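Local coordinates for extracellular solute-binding protein family 1 (Kribbella flavida, PDB 5IXP), which probably captures a solute outside the cell and delivers it to an ABC transporter, at residues 1-13 with 54-66. Numbering follows the deposited sequence.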
# COMPACT_ATOMS: atom_id res chain seq x y z
N PRO A 1 -35.50 5.29 -13.47
CA PRO A 1 -34.93 4.66 -12.28
C PRO A 1 -33.72 3.79 -12.60
O PRO A 1 -33.83 2.66 -13.08
CB PRO A 1 -36.09 3.81 -11.75
CG PRO A 1 -37.00 3.58 -12.96
CD PRO A 1 -36.50 4.43 -14.11
N VAL A 2 -32.56 4.36 -12.32
CA VAL A 2 -31.28 3.70 -12.50
C VAL A 2 -30.95 2.99 -11.20
O VAL A 2 -30.87 3.62 -10.14
CB VAL A 2 -30.19 4.72 -12.87
CG1 VAL A 2 -28.83 4.05 -13.02
CG2 VAL A 2 -30.58 5.47 -14.14
N GLU A 3 -30.77 1.67 -11.25
CA GLU A 3 -30.38 0.93 -10.05
C GLU A 3 -28.93 0.50 -10.19
O GLU A 3 -28.58 -0.21 -11.14
CB GLU A 3 -31.31 -0.25 -9.79
CG GLU A 3 -32.78 0.18 -9.79
CD GLU A 3 -33.74 -0.87 -9.25
OE1 GLU A 3 -34.66 -0.45 -8.52
OE2 GLU A 3 -33.59 -2.06 -9.56
N LEU A 4 -28.10 0.95 -9.26
CA LEU A 4 -26.68 0.64 -9.27
C LEU A 4 -26.32 -0.15 -8.02
O LEU A 4 -26.77 0.18 -6.92
CB LEU A 4 -25.83 1.92 -9.28
CG LEU A 4 -25.96 2.81 -10.52
CD1 LEU A 4 -25.15 4.09 -10.35
CD2 LEU A 4 -25.54 2.04 -11.76
N THR A 5 -25.51 -1.19 -8.20
CA THR A 5 -24.89 -1.89 -7.09
C THR A 5 -23.42 -1.52 -7.04
O THR A 5 -22.78 -1.33 -8.09
CB THR A 5 -25.02 -3.41 -7.22
OG1 THR A 5 -24.70 -3.80 -8.56
CG2 THR A 5 -26.42 -3.87 -6.86
N ILE A 6 -22.88 -1.38 -5.84
CA ILE A 6 -21.46 -1.16 -5.65
C ILE A 6 -20.97 -2.15 -4.61
O ILE A 6 -21.57 -2.27 -3.53
CB ILE A 6 -21.15 0.30 -5.24
CG1 ILE A 6 -19.67 0.45 -4.89
CG2 ILE A 6 -22.05 0.79 -4.07
CD1 ILE A 6 -19.21 1.92 -4.78
N ALA A 7 -19.91 -2.89 -4.94
CA ALA A 7 -19.36 -3.91 -4.05
C ALA A 7 -18.08 -3.36 -3.42
O ALA A 7 -17.13 -3.03 -4.14
CB ALA A 7 -19.07 -5.20 -4.81
N THR A 8 -18.07 -3.26 -2.10
CA THR A 8 -16.91 -2.79 -1.35
C THR A 8 -16.51 -3.85 -0.33
O THR A 8 -17.23 -4.83 -0.10
CB THR A 8 -17.16 -1.44 -0.65
OG1 THR A 8 -18.17 -1.59 0.36
CG2 THR A 8 -17.59 -0.38 -1.65
N PHE A 9 -15.36 -3.63 0.28
CA PHE A 9 -14.81 -4.54 1.27
C PHE A 9 -14.22 -3.69 2.38
O PHE A 9 -13.89 -2.52 2.16
CB PHE A 9 -13.74 -5.48 0.66
CG PHE A 9 -12.65 -4.75 -0.06
CD1 PHE A 9 -11.53 -4.28 0.62
CD2 PHE A 9 -12.75 -4.49 -1.43
CE1 PHE A 9 -10.52 -3.58 -0.05
CE2 PHE A 9 -11.76 -3.80 -2.10
CZ PHE A 9 -10.65 -3.33 -1.41
N ASN A 10 -14.08 -4.27 3.57
CA ASN A 10 -13.67 -3.51 4.75
C ASN A 10 -14.57 -2.28 4.86
O ASN A 10 -15.78 -2.39 4.63
CB ASN A 10 -12.19 -3.15 4.68
CG ASN A 10 -11.29 -4.39 4.75
OD1 ASN A 10 -11.64 -5.40 5.38
ND2 ASN A 10 -10.13 -4.32 4.11
N GLU A 11 -14.03 -1.11 5.17
CA GLU A 11 -14.88 0.07 5.35
C GLU A 11 -14.42 1.20 4.43
O GLU A 11 -13.48 1.94 4.76
CB GLU A 11 -14.90 0.52 6.81
CG GLU A 11 -15.86 1.70 7.03
CD GLU A 11 -17.26 1.41 6.50
OE1 GLU A 11 -17.99 0.62 7.14
OE2 GLU A 11 -17.62 1.94 5.43
N PHE A 12 -15.12 1.36 3.31
CA PHE A 12 -14.83 2.47 2.41
C PHE A 12 -15.35 3.81 2.93
O PHE A 12 -14.94 4.85 2.42
CB PHE A 12 -15.41 2.18 1.02
CG PHE A 12 -14.48 1.36 0.15
CD1 PHE A 12 -14.04 0.13 0.59
CD2 PHE A 12 -14.04 1.83 -1.08
CE1 PHE A 12 -13.18 -0.64 -0.19
CE2 PHE A 12 -13.18 1.07 -1.86
CZ PHE A 12 -12.74 -0.16 -1.40
N GLY A 13 -16.22 3.80 3.94
CA GLY A 13 -16.72 5.05 4.48
C GLY A 13 -17.74 5.76 3.61
O GLY A 13 -17.93 6.97 3.76
N GLY A 54 -23.40 -11.62 -12.25
CA GLY A 54 -23.32 -11.42 -10.82
C GLY A 54 -22.49 -10.24 -10.37
O GLY A 54 -22.55 -9.89 -9.18
N MSE A 55 -21.72 -9.61 -11.25
CA MSE A 55 -20.89 -8.48 -10.84
C MSE A 55 -21.71 -7.25 -10.48
O MSE A 55 -22.78 -7.01 -11.06
CB MSE A 55 -19.88 -8.11 -11.92
CG MSE A 55 -18.93 -9.25 -12.23
SE MSE A 55 -17.46 -8.71 -13.38
CE MSE A 55 -16.23 -8.12 -12.01
N ALA A 56 -21.19 -6.49 -9.53
CA ALA A 56 -21.75 -5.19 -9.23
C ALA A 56 -21.46 -4.22 -10.37
O ALA A 56 -20.56 -4.45 -11.19
CB ALA A 56 -21.20 -4.66 -7.91
N ASP A 57 -22.24 -3.14 -10.43
CA ASP A 57 -21.97 -2.11 -11.43
C ASP A 57 -20.66 -1.40 -11.15
O ASP A 57 -19.96 -0.99 -12.09
CB ASP A 57 -23.11 -1.10 -11.47
CG ASP A 57 -24.42 -1.74 -11.84
OD1 ASP A 57 -24.60 -2.08 -13.03
OD2 ASP A 57 -25.27 -1.92 -10.93
N ILE A 58 -20.33 -1.20 -9.87
CA ILE A 58 -19.02 -0.68 -9.47
C ILE A 58 -18.39 -1.74 -8.58
O ILE A 58 -18.98 -2.14 -7.58
CB ILE A 58 -19.14 0.66 -8.71
CG1 ILE A 58 -19.74 1.74 -9.62
CG2 ILE A 58 -17.74 1.11 -8.17
CD1 ILE A 58 -20.16 3.03 -8.85
N GLU A 59 -17.19 -2.19 -8.95
CA GLU A 59 -16.44 -3.18 -8.18
C GLU A 59 -15.18 -2.53 -7.62
O GLU A 59 -14.33 -2.05 -8.38
CB GLU A 59 -16.06 -4.40 -9.04
CG GLU A 59 -17.25 -5.31 -9.42
CD GLU A 59 -17.63 -6.29 -8.31
OE1 GLU A 59 -16.93 -6.32 -7.28
OE2 GLU A 59 -18.64 -7.03 -8.47
N ALA A 60 -15.05 -2.55 -6.29
CA ALA A 60 -13.83 -2.04 -5.68
C ALA A 60 -12.70 -3.04 -5.84
O ALA A 60 -12.90 -4.26 -5.83
CB ALA A 60 -14.04 -1.73 -4.19
N MSE A 61 -11.49 -2.51 -5.97
CA MSE A 61 -10.30 -3.30 -6.22
C MSE A 61 -9.14 -2.70 -5.44
O MSE A 61 -8.86 -1.50 -5.57
CB MSE A 61 -9.99 -3.31 -7.71
CG MSE A 61 -9.39 -4.57 -8.24
SE MSE A 61 -9.69 -4.63 -10.12
CE MSE A 61 -11.39 -5.52 -10.30
N GLU A 62 -8.46 -3.52 -4.64
CA GLU A 62 -7.25 -3.05 -3.98
C GLU A 62 -6.09 -3.02 -4.97
O GLU A 62 -6.03 -3.82 -5.92
CB GLU A 62 -6.89 -3.92 -2.77
CG GLU A 62 -6.24 -3.15 -1.61
CD GLU A 62 -4.72 -3.30 -1.55
OE1 GLU A 62 -4.15 -4.10 -2.31
OE2 GLU A 62 -4.10 -2.61 -0.72
N VAL A 63 -5.16 -2.09 -4.75
CA VAL A 63 -4.09 -1.90 -5.72
C VAL A 63 -3.23 -3.16 -5.86
O VAL A 63 -2.65 -3.41 -6.92
CB VAL A 63 -3.22 -0.68 -5.37
CG1 VAL A 63 -2.46 -0.90 -4.05
CG2 VAL A 63 -2.28 -0.35 -6.53
N SER A 64 -3.16 -3.99 -4.81
CA SER A 64 -2.29 -5.15 -4.95
C SER A 64 -2.88 -6.24 -5.84
O SER A 64 -2.15 -7.15 -6.24
CB SER A 64 -1.94 -5.75 -3.59
OG SER A 64 -3.08 -6.32 -2.98
N TRP A 65 -4.18 -6.16 -6.16
CA TRP A 65 -4.84 -7.12 -7.05
C TRP A 65 -4.93 -6.65 -8.48
O TRP A 65 -5.14 -7.47 -9.38
CB TRP A 65 -6.30 -7.40 -6.64
CG TRP A 65 -6.61 -7.47 -5.21
CD1 TRP A 65 -5.77 -7.82 -4.21
CD2 TRP A 65 -7.87 -7.17 -4.61
NE1 TRP A 65 -6.43 -7.75 -3.01
CE2 TRP A 65 -7.72 -7.35 -3.23
CE3 TRP A 65 -9.11 -6.76 -5.11
CZ2 TRP A 65 -8.76 -7.15 -2.33
CZ3 TRP A 65 -10.14 -6.55 -4.23
CH2 TRP A 65 -9.97 -6.75 -2.85
N ILE A 66 -4.86 -5.33 -8.71
CA ILE A 66 -5.31 -4.78 -9.99
C ILE A 66 -4.43 -5.24 -11.15
O ILE A 66 -4.89 -5.23 -12.30
CB ILE A 66 -5.41 -3.24 -9.89
CG1 ILE A 66 -6.27 -2.70 -11.04
CG2 ILE A 66 -4.04 -2.59 -9.85
CD1 ILE A 66 -6.74 -1.26 -10.83
O HOH W 1 -27.66 -3.07 -11.09
O HOH W 2 -27.56 -1.37 -13.37
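Ile6 meets Ile58, and Ala7 meets Glu59, across two neighbouring parallel strands, 2-8 and 58-62, in one lobe of a periplasmic-binding-protein fold, a worked example of a parallel pair in which small methyls fill hollows and polar side chains fasten one end. Strand 28-34 flanks strand 2-8 and also runs parallel to it; helix 38-51 joins strand 28-34 to strand 58-62 in sequence. Three backbone bonds carry the pairing: Ile58 N to Thr5 O, Ala7 N to Ile58 O and Ala60 N to Ala7 O, the last at 3.0 Å. On one face the isoleucines interlock, Ile6 CD1 resting 3.8 Å from Ile58 CG2, with Ile6 packing on Leu294 and Ile58 on Leu290 of helix 284-294. On the other, the small methyl of Ala7 drops into a hollow between Ala56 CB and the folded-back carboxylate of Glu59, whose OE2 is held by Ala56 N.

Before strand 58-62 begins, Asp57 turns its side chain across Thr5. Its OD2 takes Thr5 N through the anti lone pair at 2.8 Å, nearly straight at 169°, while OD1 is bonded to Ser281. In return Thr5 OG1, set by chi1 45° between its backbone N and carbonyl carbon, accepts from Asp57 N at 3.2 Å. With an alanine here instead of Asp57, Thr5 N is likely to lose its acceptor and Ser281 its carboxylate partner.

Toward the C-terminal end of the pairing, Ala60 CB is the bump, set into the notch where the Phe9 and Phe12 rings meet, 3.5 Å from Phe12 CZ. The Phe9 ring is itself sandwiched: Phe12 CE1 sits over the centre of one face, and on the opposite face, offset toward the rim, Trp65 CH2 comes within 3.5 Å of Phe9 CE2, the two ring planes inclined at 45°.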